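Local coordinates for L-asparaginase I (Vibrio cholerae, PDB 2OCD), which probably catalyses the hydrolysis of L-asparagine to L-aspartate and ammonium, working as a homotetramer, at residues A66-I71 against K309-L314; Y96-L101 against N145-F150. All coordinates share one frame; numbering follows the deposited sequence.

Contact 1: residues A66-I71 against K309-L314; sequences ADWQLI and KLHYLL
The six-membered ring of Trp68 drives its edge at one face of the His311 imidazole. CZ3 of Trp68 is the leading atom: it stands 4.2 Å above the imidazole plane, off toward the rim rather than over the middle, and its nearest neighbour is CG of His311 at 4.3 Å. Seen from the tryptophan, that CG lies close to the indole plane, just beyond the edge. The planes meet at 73° with centroids 5.7 Å apart, a T-shaped (edge-to-face) pair.

Torsions explain the meeting. The second torsion of Trp68, -14°, swings CD1 back toward its own CA, so the six-membered ring reaches outward from the helix with CZ3 in front. On the other side, chi2 of 84° sets the imidazole roughly broadside to the CA-CB bond of His311, and a hydrogen bond between ND1 and the carbonyl oxygen of Leu307, one turn earlier in the same helix, ties down its rotation.

This is a bridge between the two alpha/beta domains of an asparaginase 1 family subunit: helix 65-78 belongs to the N-terminal part and helix 303-315 to the C-terminal part. The helices themselves stay well apart, with the CA atoms of Trp68 and His311 11.0 Å from each other, and the two rings alone span the gap, burying just 69 Å² between the segments. Both rings are buried in the assembly. Helix 94-104 and Met63 also pack on the indole, as does Pro220 of a second subunit, so the same tryptophan serves a domain junction and a subunit interface. Helix 320-327 packs on helix 303-315 through Leu310 and Leu313.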
loop_
_atom_site.group_PDB
_atom_site.type_symbol
_atom_site.label_atom_id
_atom_site.label_comp_id
_atom_site.label_asym_id
_atom_site.label_seq_id
_atom_site.Cartn_x
_atom_site.Cartn_y
_atom_site.Cartn_z
ATOM N N ALA B 66 -3.214 -5.556 -38.997
ATOM C CA ALA B 66 -2.103 -5.829 -39.941
ATOM C C ALA B 66 -0.730 -5.849 -39.228
ATOM O O ALA B 66 0.070 -6.760 -39.421
ATOM C CB ALA B 66 -2.104 -4.854 -41.120
ATOM N N ASP B 67 -0.488 -4.865 -38.354
ATOM C CA ASP B 67 0.762 -4.817 -37.582
ATOM C C ASP B 67 0.907 -6.003 -36.606
ATOM O O ASP B 67 2.013 -6.501 -36.376
ATOM C CB ASP B 67 0.868 -3.483 -36.857
ATOM C CG ASP B 67 1.015 -2.302 -37.823
ATOM O OD1 ASP B 67 2.035 -2.285 -38.582
ATOM O OD2 ASP B 67 0.121 -1.399 -37.822
ATOM N N TRP B 68 -0.201 -6.445 -36.025
ATOM C CA TRP B 68 -0.184 -7.585 -35.168
ATOM C C TRP B 68 0.286 -8.840 -35.955
ATOM O O TRP B 68 1.101 -9.624 -35.469
ATOM C CB TRP B 68 -1.594 -7.829 -34.663
ATOM C CG TRP B 68 -2.154 -6.779 -33.738
ATOM C CD1 TRP B 68 -1.457 -5.800 -33.115
ATOM C CD2 TRP B 68 -3.502 -6.666 -33.282
ATOM N NE1 TRP B 68 -2.286 -5.063 -32.304
ATOM C CE2 TRP B 68 -3.557 -5.557 -32.402
ATOM C CE3 TRP B 68 -4.683 -7.371 -33.545
ATOM C CZ2 TRP B 68 -4.754 -5.133 -31.770
ATOM C CZ3 TRP B 68 -5.887 -6.940 -32.906
ATOM C CH2 TRP B 68 -5.891 -5.847 -32.030
ATOM N N GLN B 69 -0.254 -9.023 -37.168
ATOM C CA GLN B 69 0.066 -10.153 -38.034
ATOM C C GLN B 69 1.548 -10.174 -38.324
ATOM O O GLN B 69 2.177 -11.244 -38.217
ATOM C CB GLN B 69 -0.700 -10.027 -39.365
ATOM C CG GLN B 69 -0.768 -11.275 -40.230
ATOM C CD GLN B 69 -1.489 -12.439 -39.532
ATOM O OE1 GLN B 69 -2.606 -12.290 -38.986
ATOM N NE2 GLN B 69 -0.843 -13.584 -39.521
ATOM N N LEU B 70 2.090 -9.000 -38.704
ATOM C CA LEU B 70 3.536 -8.783 -38.931
ATOM C C LEU B 70 4.333 -9.284 -37.729
ATOM O O LEU B 70 5.232 -10.123 -37.906
ATOM C CB LEU B 70 3.852 -7.301 -39.175
ATOM C CG LEU B 70 3.122 -6.603 -40.359
ATOM C CD1 LEU B 70 3.627 -5.141 -40.764
ATOM C CD2 LEU B 70 3.074 -7.554 -41.600
ATOM N N ILE B 71 3.976 -8.840 -36.507
ATOM C CA ILE B 71 4.693 -9.284 -35.323
ATOM C C ILE B 71 4.572 -10.844 -35.143
ATOM O O ILE B 71 5.574 -11.569 -34.962
ATOM C CB ILE B 71 4.221 -8.527 -34.067
ATOM C CG1 ILE B 71 4.335 -6.994 -34.252
ATOM C CG2 ILE B 71 5.042 -8.920 -32.879
ATOM C CD1 ILE B 71 3.635 -6.195 -33.135
ATOM N N LYS B 309 -10.101 -10.963 -28.615
ATOM C CA LYS B 309 -10.582 -12.346 -28.667
ATOM C C LYS B 309 -11.606 -12.369 -29.770
ATOM O O LYS B 309 -11.645 -13.308 -30.586
ATOM C CB LYS B 309 -11.161 -12.793 -27.316
ATOM C CG LYS B 309 -11.503 -14.314 -27.168
ATOM C CD LYS B 309 -12.090 -14.644 -25.791
ATOM C CE LYS B 309 -12.414 -16.120 -25.529
ATOM N NZ LYS B 309 -13.056 -16.353 -24.127
ATOM N N LEU B 310 -12.412 -11.306 -29.826
ATOM C CA LEU B 310 -13.352 -11.127 -30.934
ATOM C C LEU B 310 -12.627 -11.064 -32.301
ATOM O O LEU B 310 -13.109 -11.652 -33.294
ATOM C CB LEU B 310 -14.242 -9.891 -30.713
ATOM C CG LEU B 310 -15.501 -10.027 -29.812
ATOM C CD1 LEU B 310 -16.024 -8.671 -29.344
ATOM C CD2 LEU B 310 -16.669 -10.834 -30.446
ATOM N N HIS B 311 -11.464 -10.403 -32.364
ATOM C CA HIS B 311 -10.754 -10.261 -33.633
ATOM C C HIS B 311 -10.145 -11.610 -34.044
ATOM O O HIS B 311 -10.003 -11.941 -35.228
ATOM C CB HIS B 311 -9.609 -9.253 -33.535
ATOM C CG HIS B 311 -9.968 -7.814 -33.838
ATOM N ND1 HIS B 311 -10.512 -6.962 -32.896
ATOM C CD2 HIS B 311 -9.719 -7.046 -34.936
ATOM C CE1 HIS B 311 -10.652 -5.754 -33.429
ATOM N NE2 HIS B 311 -10.182 -5.778 -34.665
ATOM N N TYR B 312 -9.707 -12.358 -33.051
ATOM C CA TYR B 312 -9.235 -13.726 -33.268
ATOM C C TYR B 312 -10.346 -14.527 -33.897
ATOM O O TYR B 312 -10.180 -14.962 -35.030
ATOM C CB TYR B 312 -8.794 -14.371 -31.962
ATOM C CG TYR B 312 -8.675 -15.854 -32.025
ATOM C CD1 TYR B 312 -7.823 -16.454 -32.912
ATOM C CD2 TYR B 312 -9.396 -16.665 -31.174
ATOM C CE1 TYR B 312 -7.702 -17.837 -32.986
ATOM C CE2 TYR B 312 -9.279 -18.059 -31.237
ATOM C CZ TYR B 312 -8.425 -18.633 -32.149
ATOM O OH TYR B 312 -8.281 -20.016 -32.217
ATOM N N LEU B 313 -11.472 -14.665 -33.190
ATOM C CA LEU B 313 -12.553 -15.568 -33.598
ATOM C C LEU B 313 -13.308 -15.133 -34.853
ATOM O O LEU B 313 -13.621 -15.960 -35.742
ATOM C CB LEU B 313 -13.575 -15.743 -32.474
ATOM C CG LEU B 313 -13.095 -16.498 -31.237
ATOM C CD1 LEU B 313 -14.064 -16.160 -30.130
ATOM C CD2 LEU B 313 -12.969 -18.057 -31.445
ATOM N N LEU B 314 -13.615 -13.848 -34.940
ATOM C CA LEU B 314 -14.343 -13.367 -36.096
ATOM C C LEU B 314 -13.468 -13.458 -37.353
ATOM O O LEU B 314 -14.004 -13.354 -38.467
ATOM C CB LEU B 314 -14.818 -11.924 -35.876
ATOM C CG LEU B 314 -15.990 -11.741 -34.906
ATOM C CD1 LEU B 314 -16.007 -10.302 -34.349
ATOM C CD2 LEU B 314 -17.355 -12.085 -35.569
#

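Contact 2: residues Y96-L101 against N145-F150; sequences YTASAL and NEVTLF
Val147 sits beneath the helix of a beta-alpha-beta unit, its two methyls reaching successive turns at Ala98 and Leu101. The unit runs from strand 84-88 through helix 94-104 to strand 112-115, and strand 147-151 extends the sheet next to 112-115, so this is helix-on-sheet packing in the N-terminal alpha/beta domain. Helix and strand run nearly antiparallel, their N-to-C directions 162° apart and their axes 8.0 Å from each other at the closest point.

Ala98 carries the helix side of the contact. Its single methyl lets the helix come down close: CB of Ala98 touches CG1 of Val147 at 4.3 Å and CD1 of Leu149, also at 4.3 Å, while Val114 on the neighbouring strand packs against it as well. One turn on, CB of Leu101 meets CG2 of Val147 at 4.2 Å. The interface is apolar and buried, with no hydrogen bond crossing it; the strand backbone pairs instead with its sheet neighbours, as Val147 does with Gly158. With CG1 anti to the backbone N (chi1 -178°), Val147 brings that methyl to within 3.2 Å of the Ala98 carbonyl O, a tight approach.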
loop_
_atom_site.group_PDB
_atom_site.type_symbol
_atom_site.label_atom_id
_atom_site.label_comp_id
_atom_site.label_asym_id
_atom_site.label_seq_id
_atom_site.Cartn_x
_atom_site.Cartn_y
_atom_site.Cartn_z
ATOM N N TYR B 96 -3.006 -3.931 -25.998
ATOM C CA TYR B 96 -3.800 -4.479 -27.093
ATOM C C TYR B 96 -2.942 -5.432 -27.885
ATOM O O TYR B 96 -3.396 -6.492 -28.301
ATOM C CB TYR B 96 -4.329 -3.409 -28.009
ATOM C CG TYR B 96 -5.403 -2.526 -27.418
ATOM C CD1 TYR B 96 -5.071 -1.359 -26.761
ATOM C CD2 TYR B 96 -6.744 -2.809 -27.596
ATOM C CE1 TYR B 96 -6.051 -0.516 -26.216
ATOM C CE2 TYR B 96 -7.724 -1.975 -27.081
ATOM C CZ TYR B 96 -7.369 -0.838 -26.382
ATOM O OH TYR B 96 -8.323 0.010 -25.867
ATOM N N THR B 97 -1.693 -5.079 -28.121
ATOM C CA THR B 97 -0.871 -6.006 -28.832
ATOM C C THR B 97 -0.734 -7.340 -28.064
ATOM O O THR B 97 -0.879 -8.420 -28.634
ATOM C CB THR B 97 0.460 -5.377 -29.151
ATOM O OG1 THR B 97 0.230 -4.403 -30.180
ATOM C CG2 THR B 97 1.444 -6.429 -29.656
ATOM N N ALA B 98 -0.457 -7.267 -26.773
ATOM C CA ALA B 98 -0.048 -8.464 -26.014
ATOM C C ALA B 98 -1.240 -9.403 -25.982
ATOM O O ALA B 98 -1.111 -10.630 -26.066
ATOM C CB ALA B 98 0.366 -8.090 -24.621
ATOM N N SER B 99 -2.408 -8.787 -25.898
ATOM C CA SER B 99 -3.647 -9.478 -25.936
ATOM C C SER B 99 -3.903 -10.211 -27.247
ATOM O O SER B 99 -4.218 -11.421 -27.257
ATOM C CB SER B 99 -4.759 -8.479 -25.681
ATOM O OG SER B 99 -4.782 -8.117 -24.304
ATOM N N ALA B 100 -3.866 -9.446 -28.330
ATOM C CA ALA B 100 -4.017 -9.972 -29.696
ATOM C C ALA B 100 -3.193 -11.230 -29.900
ATOM O O ALA B 100 -3.728 -12.264 -30.338
ATOM C CB ALA B 100 -3.596 -8.922 -30.719
ATOM N N LEU B 101 -1.891 -11.121 -29.582
ATOM C CA LEU B 101 -0.955 -12.203 -29.783
ATOM C C LEU B 101 -1.283 -13.420 -28.929
ATOM O O LEU B 101 -0.951 -14.546 -29.342
ATOM C CB LEU B 101 0.489 -11.773 -29.494
ATOM C CG LEU B 101 1.033 -10.657 -30.422
ATOM C CD1 LEU B 101 2.340 -10.067 -29.907
ATOM C CD2 LEU B 101 1.167 -11.146 -31.911
ATOM N N ASN B 145 5.394 -20.063 -20.760
ATOM C CA ASN B 145 5.079 -20.270 -22.180
ATOM C C ASN B 145 3.746 -19.644 -22.553
ATOM O O ASN B 145 2.822 -20.345 -22.974
ATOM C CB ASN B 145 5.077 -21.764 -22.578
ATOM C CG ASN B 145 6.419 -22.462 -22.330
ATOM O OD1 ASN B 145 6.455 -23.637 -21.947
ATOM N ND2 ASN B 145 7.525 -21.755 -22.572
ATOM N N GLU B 146 3.668 -18.335 -22.383
ATOM C CA GLU B 146 2.506 -17.558 -22.707
ATOM C C GLU B 146 2.998 -16.205 -23.191
ATOM O O GLU B 146 4.199 -15.876 -23.096
ATOM C CB GLU B 146 1.583 -17.280 -21.509
ATOM C CG GLU B 146 1.486 -18.241 -20.327
ATOM C CD GLU B 146 0.338 -17.800 -19.316
ATOM O OE1 GLU B 146 -0.445 -16.878 -19.668
ATOM O OE2 GLU B 146 0.201 -18.390 -18.180
ATOM N N VAL B 147 2.052 -15.427 -23.714
ATOM C CA VAL B 147 2.290 -14.015 -24.012
ATOM C C VAL B 147 2.165 -13.188 -22.725
ATOM O O VAL B 147 1.102 -13.092 -22.133
ATOM C CB VAL B 147 1.372 -13.504 -25.128
ATOM C CG1 VAL B 147 1.691 -12.071 -25.429
ATOM C CG2 VAL B 147 1.617 -14.299 -26.391
ATOM N N THR B 148 3.274 -12.619 -22.280
ATOM C CA THR B 148 3.286 -11.860 -21.030
ATOM C C THR B 148 3.761 -10.421 -21.255
ATOM O O THR B 148 4.197 -10.057 -22.371
ATOM C CB THR B 148 4.187 -12.577 -19.986
ATOM O OG1 THR B 148 5.523 -12.710 -20.501
ATOM C CG2 THR B 148 3.595 -14.002 -19.632
ATOM N N LEU B 149 3.661 -9.594 -20.211
ATOM C CA LEU B 149 3.900 -8.136 -20.334
ATOM C C LEU B 149 4.690 -7.704 -19.128
ATOM O O LEU B 149 4.256 -7.901 -17.984
ATOM C CB LEU B 149 2.578 -7.356 -20.457
ATOM C CG LEU B 149 2.581 -5.843 -20.764
ATOM C CD1 LEU B 149 1.291 -5.328 -21.469
ATOM C CD2 LEU B 149 2.778 -4.980 -19.551
ATOM N N PHE B 150 5.866 -7.155 -19.367
ATOM C CA PHE B 150 6.708 -6.803 -18.268
ATOM C C PHE B 150 6.801 -5.275 -18.118
ATOM O O PHE B 150 7.173 -4.570 -19.083
ATOM C CB PHE B 150 8.062 -7.465 -18.454
ATOM C CG PHE B 150 8.969 -7.301 -17.295
ATOM C CD1 PHE B 150 8.697 -7.929 -16.090
ATOM C CD2 PHE B 150 10.094 -6.557 -17.390
ATOM C CE1 PHE B 150 9.537 -7.773 -14.982
ATOM C CE2 PHE B 150 10.920 -6.412 -16.282
ATOM C CZ PHE B 150 10.630 -7.009 -15.095
#

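How the contacts relate
The two contacts lie side by side, centres about 12 Å apart, and Trp68 joins them. While its leading edge serves contact 1, CE3 of Trp68 packs under CB of Ala100 at 3.4 Å, with that methyl over a face of the indole, and NE1 of Trp68 lies 3.4 Å from OG1 of Thr97. Helix 94-104 thus meets the strand of contact 2 on one flank and helix 65-78 on an adjoining one. Both contacts are near the predicted substrate site without entering it. The side chain of Leu149 is about 8 Å from that of Thr91, and the side chain of Trp68 about 9 Å from that of Ser60.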